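Local coordinates for glycoside hydrolase family protein (Novosphingobium sp. PP1Y, PDB 6Q2F) that probably hydrolyses alpha-L-rhamnosides, releasing terminal rhamnose, as a glycoside hydrolase of the alpha-L-rhamnosidase family, at residues K1023-V1037 and Q1087-R1101. Sequence-based numbering, arbitrary orientation.
Sequences KYFSGIATYSRNFRV and QNTLEIRVANTWVNR
Strands 1028-1037 and 1086-1095 pair antiparallel as the central two strands of a six-stranded sheet, and the segments stay joined beyond it through side-chain bonds. The ladder runs from Ile1028 with Ala1095 to Arg1036 with Gln1087; the hydrogen-bonded pairs, Ala1029-Val1094, Tyr1031-Ile1092, Arg1033-Leu1090 and Phe1035-Asn1088, have two backbone bonds each. The side chains of Tyr1031, Phe1035, Leu1090, Ile1092 and Val1094 share one face, partly covered by Leu1132 and Leu1138 of strand 1131-1140. Phe1035 takes the cramped first torsion (chi1 69°), which sets its ring so that Asn1088 CB lies over one face, 3.8 Å from the centroid, in a CH-pi contact; Leu1090 CB meets Phe1035 CE1 at 3.7 Å. Past the strands, Asn1096 turns its amide onto the opposing backbone: OD1 accepts from Gly1027 N at 2.8 Å, and ND2 donates to Phe1025 O at 2.7 Å, with that oxygen in the amide plane. Ser1026 OG gives its proton to a lone pair of Thr1097 O (2.7 Å) and accepts from Arg1101 N (3.0 Å), tying the loop to helix 1099-1105. The six-stranded sheet packs against the four-stranded sheet containing strand 1131-1140, an antiparallel sandwich consistent with the assigned galactose-binding-like domain.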
loop_
_atom_site.group_PDB
_atom_site.type_symbol
_atom_site.label_atom_id
_atom_site.label_comp_id
_atom_site.label_asym_id
_atom_site.label_seq_id
_atom_site.Cartn_x
_atom_site.Cartn_y
_atom_site.Cartn_z
ATOM N N LYS A 1023 -17.504 14.607 34.864
ATOM C CA LYS A 1023 -16.864 13.312 34.644
ATOM C C LYS A 1023 -16.833 12.944 33.164
ATOM O O LYS A 1023 -15.804 12.500 32.639
ATOM C CB LYS A 1023 -17.619 12.250 35.447
ATOM C CG LYS A 1023 -17.188 10.802 35.251
ATOM C CD LYS A 1023 -17.975 9.887 36.205
ATOM C CE LYS A 1023 -17.613 8.416 36.027
ATOM N NZ LYS A 1023 -16.160 8.172 36.239
ATOM N N TYR A 1024 -17.960 13.119 32.478
ATOM C CA TYR A 1024 -18.111 12.663 31.109
ATOM C C TYR A 1024 -17.923 13.783 30.102
ATOM O O TYR A 1024 -18.294 13.627 28.942
ATOM C CB TYR A 1024 -19.478 12.010 30.937
ATOM C CG TYR A 1024 -19.665 10.762 31.780
ATOM C CD1 TYR A 1024 -18.869 9.643 31.576
ATOM C CD2 TYR A 1024 -20.642 10.698 32.768
ATOM C CE1 TYR A 1024 -19.035 8.492 32.332
ATOM C CE2 TYR A 1024 -20.818 9.546 33.537
ATOM C CZ TYR A 1024 -20.012 8.450 33.306
ATOM O OH TYR A 1024 -20.170 7.302 34.052
ATOM N N PHE A 1025 -17.339 14.900 30.512
ATOM C CA PHE A 1025 -17.219 16.039 29.616
ATOM C C PHE A 1025 -16.264 15.736 28.462
ATOM O O PHE A 1025 -15.168 15.205 28.659
ATOM C CB PHE A 1025 -16.742 17.273 30.379
ATOM C CG PHE A 1025 -16.421 18.444 29.490
ATOM C CD1 PHE A 1025 -17.438 19.214 28.938
ATOM C CD2 PHE A 1025 -15.103 18.777 29.204
ATOM C CE1 PHE A 1025 -17.143 20.300 28.135
ATOM C CE2 PHE A 1025 -14.805 19.862 28.394
ATOM C CZ PHE A 1025 -15.826 20.621 27.857
ATOM N N SER A 1026 -16.709 16.066 27.248
ATOM C CA SER A 1026 -15.885 16.084 26.044
ATOM C C SER A 1026 -15.984 17.477 25.444
ATOM O O SER A 1026 -17.090 17.969 25.195
ATOM C CB SER A 1026 -16.344 15.028 25.024
ATOM O OG SER A 1026 -16.022 13.711 25.456
ATOM N N GLY A 1027 -14.851 18.113 25.217
ATOM C CA GLY A 1027 -14.869 19.450 24.658
ATOM C C GLY A 1027 -13.683 20.248 25.178
ATOM O O GLY A 1027 -12.629 19.687 25.477
ATOM N N ILE A 1028 -13.879 21.558 25.285
ATOM C CA ILE A 1028 -12.826 22.467 25.734
ATOM C C ILE A 1028 -13.186 22.969 27.124
ATOM O O ILE A 1028 -14.207 23.642 27.307
ATOM C CB ILE A 1028 -12.627 23.635 24.756
ATOM C CG1 ILE A 1028 -12.319 23.109 23.343
ATOM C CG2 ILE A 1028 -11.498 24.525 25.226
ATOM C CD1 ILE A 1028 -12.112 24.214 22.324
ATOM N N ALA A 1029 -12.357 22.631 28.106
ATOM C CA ALA A 1029 -12.471 23.181 29.452
ATOM C C ALA A 1029 -11.419 24.272 29.621
ATOM O O ALA A 1029 -10.237 24.051 29.330
ATOM C CB ALA A 1029 -12.291 22.092 30.507
ATOM N N THR A 1030 -11.848 25.447 30.085
ATOM C CA THR A 1030 -10.969 26.608 30.207
ATOM C C THR A 1030 -10.590 26.806 31.674
ATOM O O THR A 1030 -11.441 27.148 32.508
ATOM C CB THR A 1030 -11.648 27.854 29.641
ATOM O OG1 THR A 1030 -11.882 27.671 28.240
ATOM C CG2 THR A 1030 -10.768 29.083 29.839
ATOM N N TYR A 1031 -9.318 26.583 31.986
ATOM C CA TYR A 1031 -8.813 26.750 33.340
ATOM C C TYR A 1031 -8.232 28.146 33.511
ATOM O O TYR A 1031 -7.534 28.656 32.631
ATOM C CB TYR A 1031 -7.746 25.709 33.657
ATOM C CG TYR A 1031 -8.228 24.283 33.801
ATOM C CD1 TYR A 1031 -8.619 23.531 32.685
ATOM C CD2 TYR A 1031 -8.228 23.656 35.043
ATOM C CE1 TYR A 1031 -9.040 22.209 32.817
ATOM C CE2 TYR A 1031 -8.634 22.333 35.175
ATOM C CZ TYR A 1031 -9.038 21.615 34.061
ATOM O OH TYR A 1031 -9.434 20.307 34.187
ATOM N N SER A 1032 -8.483 28.733 34.676
ATOM C CA SER A 1032 -8.274 30.152 34.937
ATOM C C SER A 1032 -7.643 30.303 36.306
ATOM O O SER A 1032 -8.036 29.610 37.250
ATOM C CB SER A 1032 -9.603 30.924 34.900
ATOM O OG SER A 1032 -9.421 32.294 35.197
ATOM N N ARG A 1033 -6.701 31.239 36.417
ATOM C CA ARG A 1033 -5.911 31.425 37.627
ATOM C C ARG A 1033 -4.992 32.619 37.407
ATOM O O ARG A 1033 -4.703 32.995 36.262
ATOM C CB ARG A 1033 -5.080 30.164 37.909
ATOM C CG ARG A 1033 -4.483 30.044 39.279
ATOM C CD ARG A 1033 -3.410 28.960 39.241
ATOM N NE ARG A 1033 -2.903 28.596 40.561
ATOM C CZ ARG A 1033 -2.140 29.384 41.305
ATOM N NH1 ARG A 1033 -1.817 30.591 40.870
ATOM N NH2 ARG A 1033 -1.705 28.972 42.487
ATOM N N ASN A 1034 -4.537 33.208 38.513
ATOM C CA ASN A 1034 -3.437 34.166 38.531
ATOM C C ASN A 1034 -2.198 33.526 39.141
ATOM O O ASN A 1034 -2.278 32.507 39.829
ATOM C CB ASN A 1034 -3.797 35.422 39.336
ATOM C CG ASN A 1034 -4.877 36.233 38.674
ATOM O OD1 ASN A 1034 -4.836 36.458 37.464
ATOM N ND2 ASN A 1034 -5.865 36.651 39.445
ATOM N N PHE A 1035 -1.044 34.142 38.884
ATOM C CA PHE A 1035 0.208 33.669 39.450
ATOM C C PHE A 1035 1.228 34.800 39.423
ATOM O O PHE A 1035 1.180 35.677 38.558
ATOM C CB PHE A 1035 0.724 32.424 38.708
ATOM C CG PHE A 1035 1.203 32.674 37.304
ATOM C CD1 PHE A 1035 0.311 32.775 36.254
ATOM C CD2 PHE A 1035 2.559 32.749 37.030
ATOM C CE1 PHE A 1035 0.756 32.972 34.949
ATOM C CE2 PHE A 1035 3.019 32.936 35.721
ATOM C CZ PHE A 1035 2.112 33.057 34.686
ATOM N N ARG A 1036 2.140 34.774 40.392
ATOM C CA ARG A 1036 3.120 35.835 40.581
ATOM C C ARG A 1036 4.455 35.455 39.953
ATOM O O ARG A 1036 4.884 34.299 40.015
ATOM C CB ARG A 1036 3.319 36.173 42.073
ATOM C CG ARG A 1036 4.628 36.932 42.377
ATOM C CD ARG A 1036 4.571 37.895 43.601
ATOM N NE ARG A 1036 5.341 37.444 44.756
ATOM C CZ ARG A 1036 6.400 38.064 45.280
ATOM N NH1 ARG A 1036 6.879 39.193 44.777
ATOM N NH2 ARG A 1036 6.981 37.551 46.341
ATOM N N VAL A 1037 5.107 36.446 39.349
ATOM C CA VAL A 1037 6.415 36.293 38.728
ATOM C C VAL A 1037 7.332 37.343 39.341
ATOM O O VAL A 1037 6.970 38.524 39.411
ATOM C CB VAL A 1037 6.329 36.451 37.197
ATOM C CG1 VAL A 1037 7.708 36.502 36.570
ATOM C CG2 VAL A 1037 5.500 35.332 36.593
ATOM N N GLN A 1087 1.677 40.106 39.432
ATOM C CA GLN A 1087 0.588 39.191 39.140
ATOM C C GLN A 1087 0.389 39.042 37.639
ATOM O O GLN A 1087 0.401 40.027 36.893
ATOM C CB GLN A 1087 -0.707 39.676 39.788
ATOM C CG GLN A 1087 -1.672 38.547 40.170
ATOM C CD GLN A 1087 -1.301 37.885 41.494
ATOM O OE1 GLN A 1087 -0.135 37.827 41.872
ATOM N NE2 GLN A 1087 -2.310 37.407 42.214
ATOM N N ASN A 1088 0.201 37.795 37.208
ATOM C CA ASN A 1088 -0.028 37.429 35.817
ATOM C C ASN A 1088 -1.312 36.618 35.725
ATOM O O ASN A 1088 -1.609 35.813 36.613
ATOM C CB ASN A 1088 1.125 36.588 35.260
ATOM C CG ASN A 1088 2.447 37.345 35.207
ATOM O OD1 ASN A 1088 2.970 37.632 34.128
ATOM N ND2 ASN A 1088 2.994 37.670 36.379
ATOM N N THR A 1089 -2.066 36.808 34.643
ATOM C CA THR A 1089 -3.246 35.997 34.411
ATOM C C THR A 1089 -2.843 34.793 33.575
ATOM O O THR A 1089 -1.942 34.874 32.733
ATOM C CB THR A 1089 -4.359 36.800 33.729
ATOM O OG1 THR A 1089 -3.974 37.139 32.403
ATOM C CG2 THR A 1089 -4.628 38.117 34.514
ATOM N N LEU A 1090 -3.496 33.669 33.842
ATOM C CA LEU A 1090 -3.212 32.398 33.191
ATOM C C LEU A 1090 -4.545 31.796 32.779
ATOM O O LEU A 1090 -5.449 31.665 33.610
ATOM C CB LEU A 1090 -2.460 31.448 34.134
ATOM C CG LEU A 1090 -2.126 30.042 33.621
ATOM C CD1 LEU A 1090 -1.221 30.101 32.387
ATOM C CD2 LEU A 1090 -1.409 29.257 34.728
ATOM N N GLU A 1091 -4.671 31.452 31.501
ATOM C CA GLU A 1091 -5.847 30.760 30.984
ATOM C C GLU A 1091 -5.369 29.603 30.129
ATOM O O GLU A 1091 -4.508 29.786 29.264
ATOM C CB GLU A 1091 -6.746 31.672 30.139
ATOM C CG GLU A 1091 -6.950 33.073 30.671
ATOM C CD GLU A 1091 -7.900 33.859 29.790
ATOM O OE1 GLU A 1091 -8.940 33.282 29.379
ATOM O OE2 GLU A 1091 -7.590 35.033 29.487
ATOM N N ILE A 1092 -5.913 28.419 30.384
ATOM C CA ILE A 1092 -5.457 27.190 29.757
ATOM C C ILE A 1092 -6.683 26.484 29.210
ATOM O O ILE A 1092 -7.538 26.032 29.982
ATOM C CB ILE A 1092 -4.702 26.289 30.735
ATOM C CG1 ILE A 1092 -3.520 27.057 31.340
ATOM C CG2 ILE A 1092 -4.274 25.010 30.029
ATOM C CD1 ILE A 1092 -2.630 26.229 32.238
ATOM N N ARG A 1093 -6.786 26.401 27.881
ATOM C CA ARG A 1093 -7.934 25.781 27.246
ATOM C C ARG A 1093 -7.548 24.343 26.930
ATOM O O ARG A 1093 -6.694 24.098 26.060
ATOM C CB ARG A 1093 -8.340 26.567 26.003
ATOM C CG ARG A 1093 -9.054 27.877 26.351
ATOM C CD ARG A 1093 -9.155 28.838 25.172
ATOM N NE ARG A 1093 -9.887 28.265 24.046
ATOM C CZ ARG A 1093 -9.321 27.861 22.912
ATOM N NH1 ARG A 1093 -8.001 27.963 22.737
ATOM N NH2 ARG A 1093 -10.076 27.359 21.952
ATOM N N VAL A 1094 -8.113 23.396 27.680
ATOM C CA VAL A 1094 -7.809 21.980 27.512
ATOM C C VAL A 1094 -8.930 21.322 26.728
ATOM O O VAL A 1094 -10.107 21.432 27.096
ATOM C CB VAL A 1094 -7.614 21.258 28.851
ATOM C CG1 VAL A 1094 -7.266 19.797 28.576
ATOM C CG2 VAL A 1094 -6.527 21.937 29.672
ATOM N N ALA A 1095 -8.561 20.630 25.658
ATOM C CA ALA A 1095 -9.473 19.837 24.852
ATOM C C ALA A 1095 -9.171 18.361 25.069
ATOM O O ALA A 1095 -8.001 17.969 25.180
ATOM C CB ALA A 1095 -9.324 20.178 23.362
ATOM N N ASN A 1096 -10.217 17.539 25.118
ATOM C CA ASN A 1096 -10.060 16.089 25.163
ATOM C C ASN A 1096 -10.797 15.490 23.964
ATOM O O ASN A 1096 -11.227 16.213 23.064
ATOM C CB ASN A 1096 -10.565 15.528 26.491
ATOM C CG ASN A 1096 -12.031 15.823 26.721
ATOM O OD1 ASN A 1096 -12.608 16.691 26.058
ATOM N ND2 ASN A 1096 -12.641 15.116 27.675
ATOM N N THR A 1097 -10.937 14.165 23.955
ATOM C CA THR A 1097 -11.652 13.462 22.895
ATOM C C THR A 1097 -13.137 13.324 23.245
ATOM O O THR A 1097 -13.573 13.599 24.364
ATOM C CB THR A 1097 -11.070 12.069 22.661
ATOM O OG1 THR A 1097 -11.277 11.269 23.834
ATOM C CG2 THR A 1097 -9.568 12.130 22.318
ATOM N N TRP A 1098 -13.916 12.870 22.258
ATOM C CA TRP A 1098 -15.333 12.583 22.468
ATOM C C TRP A 1098 -15.588 11.333 23.287
ATOM O O TRP A 1098 -16.757 11.051 23.576
ATOM C CB TRP A 1098 -16.053 12.405 21.130
ATOM C CG TRP A 1098 -16.511 13.671 20.527
ATOM C CD1 TRP A 1098 -16.018 14.276 19.387
ATOM C CD2 TRP A 1098 -17.552 14.520 21.019
ATOM N NE1 TRP A 1098 -16.711 15.446 19.147
ATOM C CE2 TRP A 1098 -17.660 15.613 20.127
ATOM C CE3 TRP A 1098 -18.424 14.453 22.118
ATOM C CZ2 TRP A 1098 -18.593 16.644 20.315
ATOM C CZ3 TRP A 1098 -19.357 15.475 22.295
ATOM C CH2 TRP A 1098 -19.431 16.554 21.400
ATOM N N VAL A 1099 -14.548 10.583 23.655
ATOM C CA VAL A 1099 -14.747 9.243 24.208
ATOM C C VAL A 1099 -15.619 9.296 25.463
ATOM O O VAL A 1099 -16.552 8.498 25.631
ATOM C CB VAL A 1099 -13.385 8.582 24.493
ATOM C CG1 VAL A 1099 -13.548 7.310 25.317
ATOM C CG2 VAL A 1099 -12.664 8.289 23.190
ATOM N N ASN A 1100 -15.320 10.233 26.364
ATOM C CA ASN A 1100 -15.938 10.215 27.682
ATOM C C ASN A 1100 -17.409 10.605 27.602
ATOM O O ASN A 1100 -18.247 10.014 28.285
ATOM C CB ASN A 1100 -15.175 11.147 28.634
ATOM C CG ASN A 1100 -13.824 10.581 29.073
ATOM O OD1 ASN A 1100 -13.444 9.472 28.693
ATOM N ND2 ASN A 1100 -13.094 11.348 29.885
ATOM N N ARG A 1101 -17.744 11.607 26.784
ATOM C CA ARG A 1101 -19.148 11.981 26.605
ATOM C C ARG A 1101 -19.930 10.895 25.879
ATOM O O ARG A 1101 -21.144 10.774 26.072
ATOM C CB ARG A 1101 -19.252 13.298 25.833
ATOM C CG ARG A 1101 -20.652 13.888 25.814
ATOM C CD ARG A 1101 -21.129 14.161 27.260
ATOM N NE ARG A 1101 -22.056 13.149 27.752
ATOM C CZ ARG A 1101 -22.707 13.223 28.912
ATOM N NH1 ARG A 1101 -22.537 14.265 29.705
ATOM N NH2 ARG A 1101 -23.538 12.256 29.274
HETATM O O HOH W 1 -14.292 13.975 30.752
#